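Local coordinates for vibralactone Cyclase (Boreostereum vibrans, PDB 6KD0), which probably catalyses the cyclization that forms the fused bicyclic beta-lactone of vibralactone, using an alpha/beta-hydrolase fold, at residues A[185-191]-A[264-270]. Numbering follows the deposited sequence.
Sequences IAAHWAR and FPSHANL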
loop_
_atom_site.group_PDB
_atom_site.type_symbol
_atom_site.label_atom_id
_atom_site.label_comp_id
_atom_site.label_asym_id
_atom_site.label_seq_id
_atom_site.Cartn_x
_atom_site.Cartn_y
_atom_site.Cartn_z
ATOM N N ILE A 185 -1.761 -5.120 -8.872
ATOM C CA ILE A 185 -2.571 -6.080 -9.615
ATOM C C ILE A 185 -3.894 -5.442 -10.037
ATOM O O ILE A 185 -4.276 -5.483 -11.216
ATOM C CB ILE A 185 -2.783 -7.363 -8.790
ATOM C CG1 ILE A 185 -1.431 -8.030 -8.544
ATOM C CG2 ILE A 185 -3.752 -8.290 -9.519
ATOM C CD1 ILE A 185 -1.400 -9.028 -7.430
ATOM N N ALA A 186 -4.589 -4.810 -9.083
ATOM C CA ALA A 186 -5.909 -4.252 -9.368
ATOM C C ALA A 186 -5.843 -3.193 -10.456
ATOM O O ALA A 186 -6.758 -3.083 -11.272
ATOM C CB ALA A 186 -6.535 -3.675 -8.097
ATOM N N ALA A 187 -4.785 -2.385 -10.468
ATOM C CA ALA A 187 -4.686 -1.318 -11.466
ATOM C C ALA A 187 -4.521 -1.882 -12.878
ATOM O O ALA A 187 -5.116 -1.358 -13.841
ATOM C CB ALA A 187 -3.528 -0.389 -11.107
ATOM N N HIS A 188 -3.744 -2.965 -13.029
ATOM C CA HIS A 188 -3.681 -3.593 -14.357
ATOM C C HIS A 188 -5.044 -4.147 -14.773
ATOM O O HIS A 188 -5.524 -3.910 -15.905
ATOM C CB HIS A 188 -2.650 -4.710 -14.385
ATOM C CG HIS A 188 -1.241 -4.223 -14.346
ATOM N ND1 HIS A 188 -0.652 -3.765 -13.188
ATOM C CD2 HIS A 188 -0.302 -4.123 -15.317
ATOM C CE1 HIS A 188 0.596 -3.417 -13.443
ATOM N NE2 HIS A 188 0.832 -3.619 -14.729
ATOM N N TRP A 189 -5.667 -4.914 -13.869
ATOM C CA TRP A 189 -6.990 -5.470 -14.147
ATOM C C TRP A 189 -7.984 -4.384 -14.548
ATOM O O TRP A 189 -8.746 -4.546 -15.507
ATOM C CB TRP A 189 -7.498 -6.232 -12.931
ATOM C CG TRP A 189 -6.816 -7.532 -12.704
ATOM C CD1 TRP A 189 -5.989 -8.192 -13.567
ATOM C CD2 TRP A 189 -6.929 -8.350 -11.544
ATOM N NE1 TRP A 189 -5.563 -9.368 -13.003
ATOM C CE2 TRP A 189 -6.140 -9.494 -11.763
ATOM C CE3 TRP A 189 -7.627 -8.226 -10.339
ATOM C CZ2 TRP A 189 -6.040 -10.522 -10.825
ATOM C CZ3 TRP A 189 -7.516 -9.239 -9.399
ATOM C CH2 TRP A 189 -6.724 -10.372 -9.646
ATOM N N ALA A 190 -7.980 -3.263 -13.825
ATOM C CA ALA A 190 -8.948 -2.203 -14.071
ATOM C C ALA A 190 -8.686 -1.532 -15.409
ATOM O O ALA A 190 -9.633 -1.144 -16.112
ATOM C CB ALA A 190 -8.903 -1.179 -12.932
ATOM N N ARG A 191 -7.405 -1.375 -15.771
ATOM C CA ARG A 191 -7.080 -0.829 -17.078
ATOM C C ARG A 191 -7.742 -1.650 -18.164
ATOM O O ARG A 191 -8.327 -1.100 -19.103
ATOM C CB ARG A 191 -5.564 -0.808 -17.282
ATOM C CG ARG A 191 -5.155 -0.373 -18.680
ATOM C CD ARG A 191 -3.717 -0.766 -18.956
ATOM N NE ARG A 191 -3.562 -2.217 -18.876
ATOM C CZ ARG A 191 -2.399 -2.849 -18.762
ATOM N NH1 ARG A 191 -1.264 -2.163 -18.731
ATOM N NH2 ARG A 191 -2.373 -4.174 -18.694
ATOM N N PHE A 264 2.942 -8.686 -15.554
ATOM C CA PHE A 264 1.905 -8.366 -16.532
ATOM C C PHE A 264 2.550 -8.123 -17.892
ATOM O O PHE A 264 3.603 -7.476 -17.974
ATOM C CB PHE A 264 1.096 -7.132 -16.122
ATOM C CG PHE A 264 -0.026 -7.443 -15.184
ATOM C CD1 PHE A 264 -1.230 -7.923 -15.664
ATOM C CD2 PHE A 264 0.139 -7.290 -13.815
ATOM C CE1 PHE A 264 -2.268 -8.221 -14.805
ATOM C CE2 PHE A 264 -0.897 -7.596 -12.944
ATOM C CZ PHE A 264 -2.098 -8.066 -13.438
ATOM N N PRO A 265 1.957 -8.637 -18.972
ATOM C CA PRO A 265 2.550 -8.446 -20.307
ATOM C C PRO A 265 2.767 -6.990 -20.671
ATOM O O PRO A 265 3.729 -6.671 -21.379
ATOM C CB PRO A 265 1.528 -9.107 -21.238
ATOM C CG PRO A 265 0.806 -10.098 -20.369
ATOM C CD PRO A 265 0.768 -9.505 -18.996
ATOM N N SER A 266 1.920 -6.090 -20.204
ATOM C CA SER A 266 2.058 -4.687 -20.536
ATOM C C SER A 266 1.843 -3.815 -19.308
ATOM O O SER A 266 0.910 -4.038 -18.524
ATOM C CB SER A 266 1.070 -4.287 -21.618
ATOM O OG SER A 266 1.067 -2.885 -21.758
ATOM N N HIS A 267 2.720 -2.823 -19.149
ATOM C CA HIS A 267 2.569 -1.800 -18.122
ATOM C C HIS A 267 2.204 -0.451 -18.717
ATOM O O HIS A 267 2.287 0.562 -18.021
ATOM C CB HIS A 267 3.841 -1.661 -17.281
ATOM C CG HIS A 267 4.254 -2.930 -16.608
ATOM N ND1 HIS A 267 3.473 -3.551 -15.657
ATOM C CD2 HIS A 267 5.357 -3.701 -16.755
ATOM C CE1 HIS A 267 4.078 -4.652 -15.247
ATOM N NE2 HIS A 267 5.220 -4.771 -15.899
ATOM N N ALA A 268 1.804 -0.412 -19.989
ATOM C CA ALA A 268 1.385 0.851 -20.584
ATOM C C ALA A 268 -0.002 1.229 -20.083
ATOM O O ALA A 268 -0.790 0.373 -19.661
ATOM C CB ALA A 268 1.373 0.763 -22.116
ATOM N N ASN A 269 -0.283 2.532 -20.111
ATOM C CA ASN A 269 -1.625 3.054 -19.887
ATOM C C ASN A 269 -2.117 2.800 -18.453
ATOM O O ASN A 269 -3.324 2.759 -18.202
ATOM C CB ASN A 269 -2.609 2.473 -20.914
ATOM C CG ASN A 269 -3.887 3.289 -21.028
ATOM O OD1 ASN A 269 -3.891 4.494 -20.757
ATOM N ND2 ASN A 269 -4.989 2.632 -21.415
ATOM N N LEU A 270 -1.184 2.626 -17.506
ATOM C CA LEU A 270 -1.504 2.584 -16.091
ATOM C C LEU A 270 -1.697 4.004 -15.579
ATOM O O LEU A 270 -1.294 4.965 -16.242
ATOM C CB LEU A 270 -0.379 1.899 -15.319
ATOM C CG LEU A 270 -0.178 0.416 -15.630
ATOM C CD1 LEU A 270 1.063 -0.102 -14.931
ATOM C CD2 LEU A 270 -1.389 -0.380 -15.206
HETATM O O HOH W 1 -0.989 -6.666 -19.685
#
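His188 lies flat between Phe264 and Leu270. On one face it makes an offset stack with the phenyl ring, the planes only 8° from parallel. Its own CB adds a CH-pi contact over the centre of that ring, 3.4 Å from the centroid. Leu270 CD2 makes another CH-pi contact at the opposite imidazole face, 3.8 Å from the centroid; a flat phenyl matches one face, a branched leucine methyl caps the other. A histidine suits this slot because it is flat enough to be sandwiched yet polar at its rim: NE2 and His267 ND1 share a nearly straight 2.8 Å hydrogen bond between rings turned 79° apart. In the alpha/beta-hydrolase fold the contact joins helix 178-192, which starts at the probable nucleophile elbow, to the loop leading into strand 273-278. Nearly a turn further along the helix, Arg191 bends at chi3 (61°) into the loop, its planar end offering several N-H groups to neighbouring carbonyls. NH1 (2.9 Å) and NH2 grip Ser266 O end-on from one face of its carbonyl plane, while NH1 meets Ala268 O in the carbonyl plane at 2.7 Å. With an alanine in place of Arg191, both carbonyls are likely to lose these donors, and the loop its polar tie to the helix. Further out, Ser266 OG accepts from Ala268 N in an ST turn spanning the gripped residues, while Leu184 O and Leu262 O bind His188 ND1 and His267 NE2, which would restrain both imidazoles' rotation.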